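Local coordinates for protein glutamate racemase (Escherichia coli, PDB 2JFN) that belongs to the Asp/Glu/hydantoin racemase family and, in this structure, binds glutamic acid and uridine-5'-diphosphate-N-acetylmuramoyl-L-alanine in two separate pockets, at residues P20-V24 with A246-N252; G30-V36 with T205-L209; A74-V79 with L281-G285; V115-K119 with L147-A152. All blocks are in the same frame, centred on the assembly; numbering follows the deposited sequence.

Overall arrangement
The α/β chain holds two sheets, a mixed one and a four-stranded parallel one. Contacts 1 and 3 belong to the mixed-sheet half, their centres about 19 Å apart: contact 1 is a surface strand pairing by backbone hydrogen bonds, and contact 3 a partly buried apolar packing of the C-terminal tail on helix 65-82. Contact 2, buried, its centre about 5 Å from that of the chain, joins the loop after strand 21-28 and the start of helix 33-43 to the loop after strand 199-202, and is rich in polar groups around glutamic acid. Contact 4, also buried, lies across the chain centre from contacts 1 and 3 and combines an apolar core with a ligand-binding edge.

Contact 1: residues P20-V24 with A246-N252; sequences PRPTV and AKSADAN
Residues 21-24 begin strand 21-28, and short strand 247-248 pairs antiparallel with it through two bridges at the margin of the mixed sheet. Arg21 and Ser248 are the hydrogen-bonded pair (CA-CA 5.5 Å), with Arg21 N to Ser248 O at 3.0 Å and Ser248 N to Arg21 O at 2.9 Å. Pro22 and Lys247 follow as the non-hydrogen-bonded pair (CA-CA 4.0 Å), and Thr23 N donates to Ala246 O at 2.9 Å. CA-H...O contacts add to these bonds, Pro20 CA to Ser248 O and Pro22 CA to Ala246 O, both 3.3 Å.

The Arg21 and Ser248 side chains share one face of the sheet; Arg21, chi1 -10° (between wells) and chi2 91°, runs along the partner, its NH1 2.9 Å from Asp250 O. Pro20 CG packs on Ala249 CB at 4.1 Å. Thr23 (m rotamer) points toward the partner strand, but its OG1 bonds to His48 on strand 48-53. Beyond the pairing an ST turn follows, Asp250 N donating to Ser248 OG (t rotamer) at 3.1 Å.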
# COMPACT_ATOMS: atom_id res chain seq x y z
N PRO A 20 -6.50 26.90 0.17
CA PRO A 20 -5.41 26.02 -0.33
C PRO A 20 -4.79 25.23 0.81
O PRO A 20 -4.51 25.78 1.88
CB PRO A 20 -4.36 26.91 -0.98
CG PRO A 20 -5.17 28.17 -1.29
CD PRO A 20 -6.18 28.30 -0.13
N ARG A 21 -4.57 23.94 0.58
CA ARG A 21 -3.97 23.06 1.59
C ARG A 21 -2.82 22.29 0.98
O ARG A 21 -2.73 22.17 -0.24
CB ARG A 21 -5.02 22.08 2.13
CG ARG A 21 -6.45 22.37 1.70
CD ARG A 21 -6.82 21.64 0.41
NE ARG A 21 -8.28 21.52 0.28
CZ ARG A 21 -8.90 20.81 -0.65
NH1 ARG A 21 -8.21 20.13 -1.57
NH2 ARG A 21 -10.23 20.77 -0.66
N PRO A 22 -1.91 21.76 1.82
CA PRO A 22 -0.78 21.00 1.28
C PRO A 22 -1.19 19.84 0.38
O PRO A 22 -2.13 19.10 0.68
CB PRO A 22 -0.02 20.56 2.53
CG PRO A 22 -1.05 20.60 3.61
CD PRO A 22 -1.85 21.82 3.28
N THR A 23 -0.49 19.73 -0.74
CA THR A 23 -0.75 18.69 -1.72
C THR A 23 0.01 17.43 -1.36
O THR A 23 1.24 17.44 -1.25
CB THR A 23 -0.31 19.17 -3.12
OG1 THR A 23 -1.12 20.29 -3.51
CG2 THR A 23 -0.45 18.04 -4.14
N VAL A 24 -0.73 16.35 -1.17
CA VAL A 24 -0.13 15.07 -0.83
C VAL A 24 -0.45 14.00 -1.86
O VAL A 24 -1.61 13.77 -2.20
CB VAL A 24 -0.61 14.59 0.55
CG1 VAL A 24 -0.12 13.17 0.81
CG2 VAL A 24 -0.09 15.53 1.64
N ALA A 246 3.83 23.60 -0.50
CA ALA A 246 3.21 23.28 -1.78
C ALA A 246 1.74 22.96 -1.52
O ALA A 246 1.41 21.88 -1.02
CB ALA A 246 3.91 22.08 -2.42
N LYS A 247 0.86 23.89 -1.88
CA LYS A 247 -0.57 23.70 -1.65
C LYS A 247 -1.45 24.10 -2.82
O LYS A 247 -1.02 24.82 -3.73
CB LYS A 247 -0.98 24.51 -0.42
CG LYS A 247 -0.60 25.98 -0.49
CD LYS A 247 -0.97 26.72 0.79
CE LYS A 247 -0.46 28.15 0.76
NZ LYS A 247 -1.04 28.91 -0.39
N SER A 248 -2.69 23.65 -2.79
CA SER A 248 -3.66 23.95 -3.84
C SER A 248 -5.08 23.95 -3.27
O SER A 248 -5.36 23.32 -2.25
CB SER A 248 -3.55 22.90 -4.96
OG SER A 248 -4.55 23.09 -5.94
N ALA A 249 -5.97 24.68 -3.94
CA ALA A 249 -7.36 24.75 -3.50
C ALA A 249 -8.22 23.82 -4.35
O ALA A 249 -9.41 23.64 -4.08
CB ALA A 249 -7.87 26.19 -3.59
N ASP A 250 -7.62 23.22 -5.38
CA ASP A 250 -8.35 22.31 -6.25
C ASP A 250 -8.84 21.11 -5.46
O ASP A 250 -8.28 20.78 -4.41
CB ASP A 250 -7.47 21.82 -7.41
CG ASP A 250 -7.15 22.93 -8.41
OD1 ASP A 250 -7.75 24.02 -8.31
OD2 ASP A 250 -6.30 22.70 -9.31
N ALA A 251 -9.88 20.45 -5.95
CA ALA A 251 -10.44 19.28 -5.28
C ALA A 251 -9.52 18.08 -5.47
O ALA A 251 -8.65 18.09 -6.34
CB ALA A 251 -11.82 18.98 -5.85
N ASN A 252 -9.72 17.05 -4.66
CA ASN A 252 -8.91 15.85 -4.74
C ASN A 252 -9.05 15.22 -6.12
O ASN A 252 -10.13 15.25 -6.70
CB ASN A 252 -9.33 14.82 -3.68
CG ASN A 252 -9.22 15.36 -2.28
OD1 ASN A 252 -8.36 16.19 -1.98
ND2 ASN A 252 -10.08 14.88 -1.39

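Contact 2: residues G30-V36 with T205-L209; sequences GVGGLSV and THFPL. With GLU (glutamic acid), chain B.
Residues 30-36 pass from a glycine-rich loop into helix 33-43, while 205-209 have helical backbone angles and close into a 3-10 turn, Leu209 N bonding His206 O at 3.2 Å. The two meet most closely at Gly32 and His206 (CA-CA 3.6 Å) and stay near at Ser35 and Leu209 (6.1 Å).

Thr205, rotamer p, comes first. Its carbonyl O lies 2.9 Å from Gly32 O, two acceptors side by side, and Ser35 OG (rotamer p) sits by both, 2.7 Å from Thr205 O and 2.9 Å from Gly32 O, with one proton to offer them. Thr205 CG2 also touches Val36 CG2 at 3.9 Å. The His206 ring (chi1 -90°, chi2 75°) turns a face to the loop: Gly32 CA makes a CH-pi contact 3.7 Å from its centroid, where any side chain on Gly32 would clash. His206 NE2 is hydrogen-bonded to Glu170. Pro208 CB then meets Ser35 CB at 3.9 Å, and Leu209 (mt) places CD1 3.8 Å from Val31 CG2.

Glutamic acid lies beside the junction. Thr205 N donates to its O at 3.0 Å, and its N donates to Thr205 OG1 at 2.7 Å and His206 ND1 at 2.8 Å. Asp28 also binds it. The loops of the two sheets thus close on each other to shape a pocket whose acceptors, here a hydroxyl and an imidazole nitrogen, suit an amino group.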
# COMPACT_ATOMS: atom_id res chain seq x y z
N GLY A 30 -1.86 -0.26 -7.77
CA GLY A 30 -3.29 -0.42 -7.97
C GLY A 30 -4.16 0.24 -6.92
O GLY A 30 -3.98 1.42 -6.60
N VAL A 31 -5.11 -0.52 -6.36
CA VAL A 31 -6.01 0.02 -5.35
C VAL A 31 -5.50 -0.05 -3.91
O VAL A 31 -6.05 0.61 -3.03
CB VAL A 31 -7.41 -0.68 -5.41
CG1 VAL A 31 -8.06 -0.46 -6.77
CG2 VAL A 31 -7.28 -2.18 -5.14
N GLY A 32 -4.46 -0.85 -3.66
CA GLY A 32 -3.94 -0.98 -2.31
C GLY A 32 -3.62 0.35 -1.64
O GLY A 32 -3.79 0.50 -0.43
N GLY A 33 -3.13 1.30 -2.43
CA GLY A 33 -2.79 2.61 -1.90
C GLY A 33 -3.94 3.26 -1.16
O GLY A 33 -3.72 4.02 -0.24
N LEU A 34 -5.16 2.93 -1.56
CA LEU A 34 -6.34 3.49 -0.93
C LEU A 34 -6.48 3.13 0.55
O LEU A 34 -7.07 3.89 1.31
CB LEU A 34 -7.61 3.06 -1.68
CG LEU A 34 -7.74 3.62 -3.10
CD1 LEU A 34 -8.93 2.98 -3.79
CD2 LEU A 34 -7.89 5.14 -3.04
N SER A 35 -5.94 1.98 0.97
CA SER A 35 -6.04 1.62 2.38
C SER A 35 -5.17 2.56 3.21
O SER A 35 -5.53 2.94 4.33
CB SER A 35 -5.63 0.16 2.62
OG SER A 35 -4.24 -0.05 2.39
N VAL A 36 -4.02 2.95 2.66
CA VAL A 36 -3.10 3.84 3.35
C VAL A 36 -3.66 5.25 3.32
O VAL A 36 -3.63 5.97 4.33
CB VAL A 36 -1.70 3.84 2.68
CG1 VAL A 36 -0.76 4.79 3.42
CG2 VAL A 36 -1.14 2.43 2.68
N THR A 205 -0.20 -3.46 0.81
CA THR A 205 -1.22 -2.44 1.03
C THR A 205 -2.59 -2.81 0.46
O THR A 205 -3.60 -2.17 0.76
CB THR A 205 -0.78 -1.05 0.48
OG1 THR A 205 -0.68 -1.10 -0.94
CG2 THR A 205 0.58 -0.67 1.06
N HIS A 206 -2.64 -3.85 -0.37
CA HIS A 206 -3.91 -4.30 -0.92
C HIS A 206 -4.71 -5.09 0.13
O HIS A 206 -5.94 -5.07 0.15
CB HIS A 206 -3.70 -5.24 -2.11
CG HIS A 206 -3.64 -4.54 -3.44
ND1 HIS A 206 -2.54 -3.81 -3.85
CD2 HIS A 206 -4.52 -4.51 -4.46
CE1 HIS A 206 -2.76 -3.36 -5.08
NE2 HIS A 206 -3.95 -3.77 -5.47
N PHE A 207 -3.99 -5.79 1.01
CA PHE A 207 -4.64 -6.65 2.00
C PHE A 207 -5.57 -6.03 3.03
O PHE A 207 -6.61 -6.62 3.33
CB PHE A 207 -3.58 -7.55 2.65
CG PHE A 207 -2.85 -8.45 1.67
CD1 PHE A 207 -1.75 -9.21 2.07
CD2 PHE A 207 -3.26 -8.52 0.33
CE1 PHE A 207 -1.06 -10.02 1.17
CE2 PHE A 207 -2.58 -9.34 -0.58
CZ PHE A 207 -1.48 -10.08 -0.16
N PRO A 208 -5.24 -4.85 3.59
CA PRO A 208 -6.16 -4.27 4.57
C PRO A 208 -7.56 -4.10 3.98
O PRO A 208 -8.56 -4.09 4.70
CB PRO A 208 -5.50 -2.94 4.91
CG PRO A 208 -4.05 -3.26 4.82
CD PRO A 208 -3.98 -4.07 3.53
N LEU A 209 -7.62 -3.97 2.65
CA LEU A 209 -8.90 -3.80 1.95
C LEU A 209 -9.76 -5.06 2.09
O LEU A 209 -10.97 -5.02 1.87
CB LEU A 209 -8.65 -3.53 0.46
CG LEU A 209 -7.91 -2.24 0.12
CD1 LEU A 209 -7.63 -2.19 -1.37
CD2 LEU A 209 -8.75 -1.04 0.55
N GLU B . -0.14 -2.58 -3.18
CA GLU B . 0.73 -3.74 -3.41
C GLU B . 1.96 -3.59 -2.54
O GLU B . 1.87 -3.09 -1.37
CB GLU B . 1.11 -3.81 -4.89
CG GLU B . 0.97 -5.26 -5.42
CD GLU B . 1.62 -5.42 -6.78
OE1 GLU B . 2.14 -6.49 -7.09
OE2 GLU B . 1.63 -4.48 -7.59
OXT GLU B . 3.10 -3.98 -2.98

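Contact 3: residues A74-V79 with L281-G285; sequences AIVTAV and LAVLG
Helix 65-82 presents Ala74 and Ala78, flanked by Ile75 and Val79, to the C-terminal tail, and 281-285, extended without regular structure, runs back along it, roughly antiparallel, so that Ala78 faces Val283 (CA-CA 5.6 Å) and Ala74 faces Gly285 (5.0 Å). The two alanine methyls point at the tail and allow the close approach: Ala78 CB reaches Ala282 O at 3.3 Å, and Ala74 CB lies 3.5 Å from Gly285 CA, where a side chain on Gly285 would collide.

Two tail side chains do the main filling. Leu281, rotamer tp, brings CD2 to 3.5 Å from Val79 CG2 (Val79 chi1 t) and 3.7 Å from Ala78 CB. Val283, chi1 t, sets CG1 3.7 Å from Ala74 CB and CG2 4.1 Å from CG1 of Ile75 (mt). Polar contact is indirect: water 1 donates to Ala74 O and accepts from Leu284 N, both at 2.8 Å. The terminal carboxylate of Gly285 makes a salt bridge with Arg71.

The tail follows directly on strand 277-280, with Leu281 still backbone-bonded to Cys256. The helix in turn rests Ile75 and Val79 on Phe27 and Leu25 of strand 21-28, so it lies between that strand and the chain terminus.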
# COMPACT_ATOMS: atom_id res chain seq x y z
N ALA A 74 9.44 8.07 -12.65
CA ALA A 74 8.79 8.75 -13.77
C ALA A 74 7.36 9.18 -13.42
O ALA A 74 6.92 10.27 -13.79
CB ALA A 74 8.78 7.85 -15.01
N ILE A 75 6.63 8.33 -12.71
CA ILE A 75 5.27 8.69 -12.35
C ILE A 75 5.24 9.87 -11.37
O ILE A 75 4.44 10.79 -11.53
CB ILE A 75 4.51 7.47 -11.75
CG1 ILE A 75 4.27 6.43 -12.85
CG2 ILE A 75 3.18 7.93 -11.14
CD1 ILE A 75 3.68 5.11 -12.36
N VAL A 76 6.12 9.88 -10.36
CA VAL A 76 6.14 10.99 -9.41
C VAL A 76 6.57 12.27 -10.12
O VAL A 76 6.13 13.37 -9.80
CB VAL A 76 7.09 10.72 -8.22
CG1 VAL A 76 7.14 11.95 -7.30
CG2 VAL A 76 6.62 9.49 -7.43
N THR A 77 7.44 12.12 -11.11
CA THR A 77 7.91 13.27 -11.88
C THR A 77 6.72 13.89 -12.63
O THR A 77 6.57 15.11 -12.65
CB THR A 77 8.99 12.84 -12.88
OG1 THR A 77 10.11 12.34 -12.14
CG2 THR A 77 9.43 14.02 -13.74
N ALA A 78 5.90 13.03 -13.22
CA ALA A 78 4.73 13.49 -13.98
C ALA A 78 3.72 14.15 -13.05
O ALA A 78 3.13 15.18 -13.39
CB ALA A 78 4.08 12.32 -14.72
N VAL A 79 3.51 13.57 -11.88
CA VAL A 79 2.56 14.16 -10.94
C VAL A 79 3.05 15.55 -10.54
O VAL A 79 2.27 16.50 -10.52
CB VAL A 79 2.39 13.30 -9.67
CG1 VAL A 79 1.46 14.02 -8.70
CG2 VAL A 79 1.80 11.94 -10.03
N LEU A 281 -2.74 10.43 -16.57
CA LEU A 281 -1.51 11.18 -16.36
C LEU A 281 -0.50 10.78 -17.43
O LEU A 281 -0.27 9.59 -17.65
CB LEU A 281 -0.94 10.88 -14.98
CG LEU A 281 0.36 11.61 -14.63
CD1 LEU A 281 0.10 13.09 -14.47
CD2 LEU A 281 0.94 11.02 -13.34
N ALA A 282 0.09 11.77 -18.09
CA ALA A 282 1.09 11.50 -19.13
C ALA A 282 2.44 11.25 -18.46
O ALA A 282 2.98 12.14 -17.80
CB ALA A 282 1.19 12.68 -20.08
N VAL A 283 2.98 10.05 -18.64
CA VAL A 283 4.26 9.68 -18.03
C VAL A 283 5.37 9.48 -19.07
O VAL A 283 5.13 8.99 -20.17
CB VAL A 283 4.11 8.38 -17.23
CG1 VAL A 283 5.44 8.01 -16.59
CG2 VAL A 283 3.04 8.54 -16.17
N LEU A 284 6.60 9.85 -18.69
CA LEU A 284 7.76 9.70 -19.57
C LEU A 284 8.71 8.64 -19.03
O LEU A 284 9.91 8.89 -18.87
CB LEU A 284 8.53 11.03 -19.68
CG LEU A 284 7.78 12.32 -20.02
CD1 LEU A 284 8.80 13.43 -20.24
CD2 LEU A 284 6.93 12.13 -21.26
N GLY A 285 8.18 7.46 -18.73
CA GLY A 285 9.01 6.40 -18.20
C GLY A 285 8.24 5.19 -17.69
O GLY A 285 8.72 4.05 -17.89
OXT GLY A 285 7.17 5.37 -17.08
O HOH W 1 7.53 11.23 -16.39

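Contact 4: residues V115-K119 with L147-A152; sequences VPAIK and LIARFA. With UMA (uridine-5'-diphosphate-N-acetylmuramoyl-L-alanine), chain C.
Lys119, fully extended (tttt), lies over a face of the Phe151 ring (chi1 m, chi2 96°): its CD is 3.8 Å from the ring centroid, 29° off the normal, in a CH-pi contact. Beyond it the amine reaches the bound uridine-5'-diphosphate-N-acetylmuramoyl-L-alanine, NZ donating to ligand O2B, an oxygen on its PB, at 2.8 Å.

The backbone of 115-119 also meets the ligand. Val115 is extended and pairs with the ligand twice, Val115 N to O2 at 2.9 Å and ligand O2' to Val115 O at 2.8 Å. An inverse gamma turn centred on Ala117, closed by Ile118 N to Pro116 O at 2.7 Å, then leads into helix 118-124, with Ala117 at its N-cap position.

On the side of 147-152, Leu147 (tp) puts CD2 4.0 Å from Ile118 CD1 and 4.2 Å from Val115 CB. Ile118 (mt) also sets CD1 3.5 Å from Ile148 CG1 and CG2 3.6 Å from Ala152 CB. Water 2 donates to Lys119 O at 2.9 Å and, weakly, to Phe151 O at 3.5 Å.

The start of helix 118-124 thus packs against the C-terminal end of helix 142-150, whose Ile148 rests on Ile157 and Met159 of strand 156-161, an outermost strand of the parallel sheet.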
# COMPACT_ATOMS: atom_id res chain seq x y z
N VAL A 115 6.97 -0.55 4.84
CA VAL A 115 7.60 -1.84 5.05
C VAL A 115 6.62 -2.61 5.93
O VAL A 115 5.89 -2.01 6.73
CB VAL A 115 8.96 -1.72 5.77
CG1 VAL A 115 9.98 -1.06 4.85
CG2 VAL A 115 8.81 -0.91 7.05
N PRO A 116 6.56 -3.94 5.79
CA PRO A 116 5.64 -4.75 6.60
C PRO A 116 5.81 -4.42 8.09
O PRO A 116 6.94 -4.31 8.57
CB PRO A 116 6.04 -6.18 6.27
CG PRO A 116 6.46 -6.06 4.80
CD PRO A 116 7.29 -4.78 4.82
N ALA A 117 4.69 -4.28 8.79
CA ALA A 117 4.69 -3.93 10.22
C ALA A 117 5.13 -5.07 11.14
O ALA A 117 4.47 -5.36 12.14
CB ALA A 117 3.30 -3.45 10.63
N ILE A 118 6.26 -5.68 10.81
CA ILE A 118 6.78 -6.78 11.61
C ILE A 118 7.17 -6.34 13.01
O ILE A 118 6.89 -7.04 13.99
CB ILE A 118 7.99 -7.42 10.93
CG1 ILE A 118 7.54 -8.10 9.63
CG2 ILE A 118 8.67 -8.42 11.87
CD1 ILE A 118 8.66 -8.64 8.79
N LYS A 119 7.81 -5.18 13.12
CA LYS A 119 8.25 -4.66 14.41
C LYS A 119 7.13 -4.59 15.46
O LYS A 119 7.26 -5.17 16.53
CB LYS A 119 8.92 -3.29 14.23
CG LYS A 119 9.52 -2.75 15.52
CD LYS A 119 10.30 -1.46 15.29
CE LYS A 119 10.85 -0.94 16.59
NZ LYS A 119 11.39 0.43 16.44
N LEU A 147 14.43 -7.70 7.63
CA LEU A 147 13.55 -7.08 8.62
C LEU A 147 13.03 -8.13 9.60
O LEU A 147 12.88 -7.86 10.79
CB LEU A 147 12.37 -6.40 7.92
CG LEU A 147 11.41 -5.59 8.79
CD1 LEU A 147 12.14 -4.44 9.45
CD2 LEU A 147 10.28 -5.05 7.92
N ILE A 148 12.75 -9.32 9.08
CA ILE A 148 12.25 -10.42 9.89
C ILE A 148 13.23 -10.82 10.99
O ILE A 148 12.82 -11.28 12.06
CB ILE A 148 11.95 -11.65 9.01
CG1 ILE A 148 10.78 -11.34 8.07
CG2 ILE A 148 11.62 -12.86 9.89
CD1 ILE A 148 10.42 -12.48 7.13
N ALA A 149 14.51 -10.65 10.72
CA ALA A 149 15.54 -11.00 11.69
C ALA A 149 15.89 -9.83 12.60
O ALA A 149 16.29 -10.02 13.75
CB ALA A 149 16.79 -11.49 10.97
N ARG A 150 15.72 -8.61 12.09
CA ARG A 150 16.04 -7.41 12.85
C ARG A 150 15.09 -7.09 14.01
O ARG A 150 15.54 -6.79 15.12
CB ARG A 150 16.14 -6.20 11.91
CG ARG A 150 16.57 -4.92 12.61
CD ARG A 150 16.80 -3.76 11.63
NE ARG A 150 17.94 -3.97 10.74
CZ ARG A 150 17.91 -4.71 9.63
NH1 ARG A 150 16.79 -5.31 9.25
NH2 ARG A 150 19.01 -4.84 8.90
N PHE A 151 13.78 -7.14 13.76
CA PHE A 151 12.81 -6.82 14.81
C PHE A 151 11.92 -7.98 15.25
O PHE A 151 10.97 -7.78 16.00
CB PHE A 151 11.93 -5.64 14.38
CG PHE A 151 12.68 -4.37 14.13
CD1 PHE A 151 13.08 -4.02 12.84
CD2 PHE A 151 13.01 -3.52 15.18
CE1 PHE A 151 13.79 -2.85 12.61
CE2 PHE A 151 13.72 -2.34 14.96
CZ PHE A 151 14.11 -2.01 13.67
N ALA A 152 12.23 -9.19 14.79
CA ALA A 152 11.44 -10.35 15.16
C ALA A 152 12.33 -11.55 15.49
O ALA A 152 12.07 -12.67 15.05
CB ALA A 152 10.48 -10.70 14.04
N1 UMA C . 5.77 2.33 8.95
C2 UMA C . 6.22 2.42 7.54
N3 UMA C . 6.65 3.67 7.13
C4 UMA C . 6.69 4.83 7.92
C5 UMA C . 6.21 4.67 9.36
C6 UMA C . 5.79 3.46 9.78
O2 UMA C . 6.22 1.47 6.77
O4 UMA C . 7.08 5.88 7.44
C1B UMA C . 5.30 0.98 9.41
C2B UMA C . 6.48 0.11 9.83
O2' UMA C . 6.35 -1.31 9.41
C3B UMA C . 6.63 0.23 11.31
C4B UMA C . 5.17 0.37 11.68
O4B UMA C . 4.53 1.02 10.59
O3B UMA C . 7.27 -1.02 11.68
C5B UMA C . 4.91 1.19 12.88
O5B UMA C . 5.64 2.36 12.82
PA UMA C . 5.75 3.39 14.03
O1A UMA C . 6.18 4.65 13.39
O2A UMA C . 4.50 3.44 14.72
O3A UMA C . 6.97 2.77 14.90
PB UMA C . 8.02 1.61 14.64
O1B UMA C . 7.39 0.32 14.49
O2B UMA C . 9.08 1.75 15.64
O1' UMA C . 8.69 2.14 13.23
C1' UMA C . 9.99 2.71 13.06
C2' UMA C . 9.97 3.84 12.07
N2' UMA C . 9.10 4.95 12.51
C7' UMA C . 9.60 6.15 12.86
O7' UMA C . 10.78 6.44 12.68
C8' UMA C . 8.67 7.17 13.48
C3' UMA C . 9.52 3.28 10.71
O3' UMA C . 9.58 4.32 9.67
C4' UMA C . 10.41 2.09 10.27
O4' UMA C . 9.97 1.56 9.04
C5' UMA C . 10.40 1.01 11.35
O5' UMA C . 10.83 1.61 12.63
C6' UMA C . 11.36 -0.14 11.08
O6' UMA C . 12.67 0.35 10.87
C18 UMA C . 10.67 5.21 9.34
C19 UMA C . 11.51 4.74 8.20
O18 UMA C . 12.69 5.01 8.13
C20 UMA C . 10.12 6.65 9.25
N4 UMA C . 10.85 4.01 7.28
C21 UMA C . 11.40 3.56 5.99
C22 UMA C . 12.07 4.67 5.13
O19 UMA C . 11.62 5.84 5.26
O20 UMA C . 13.02 4.37 4.38
C23 UMA C . 10.28 2.89 5.18
O HOH W 2 9.67 -5.32 18.06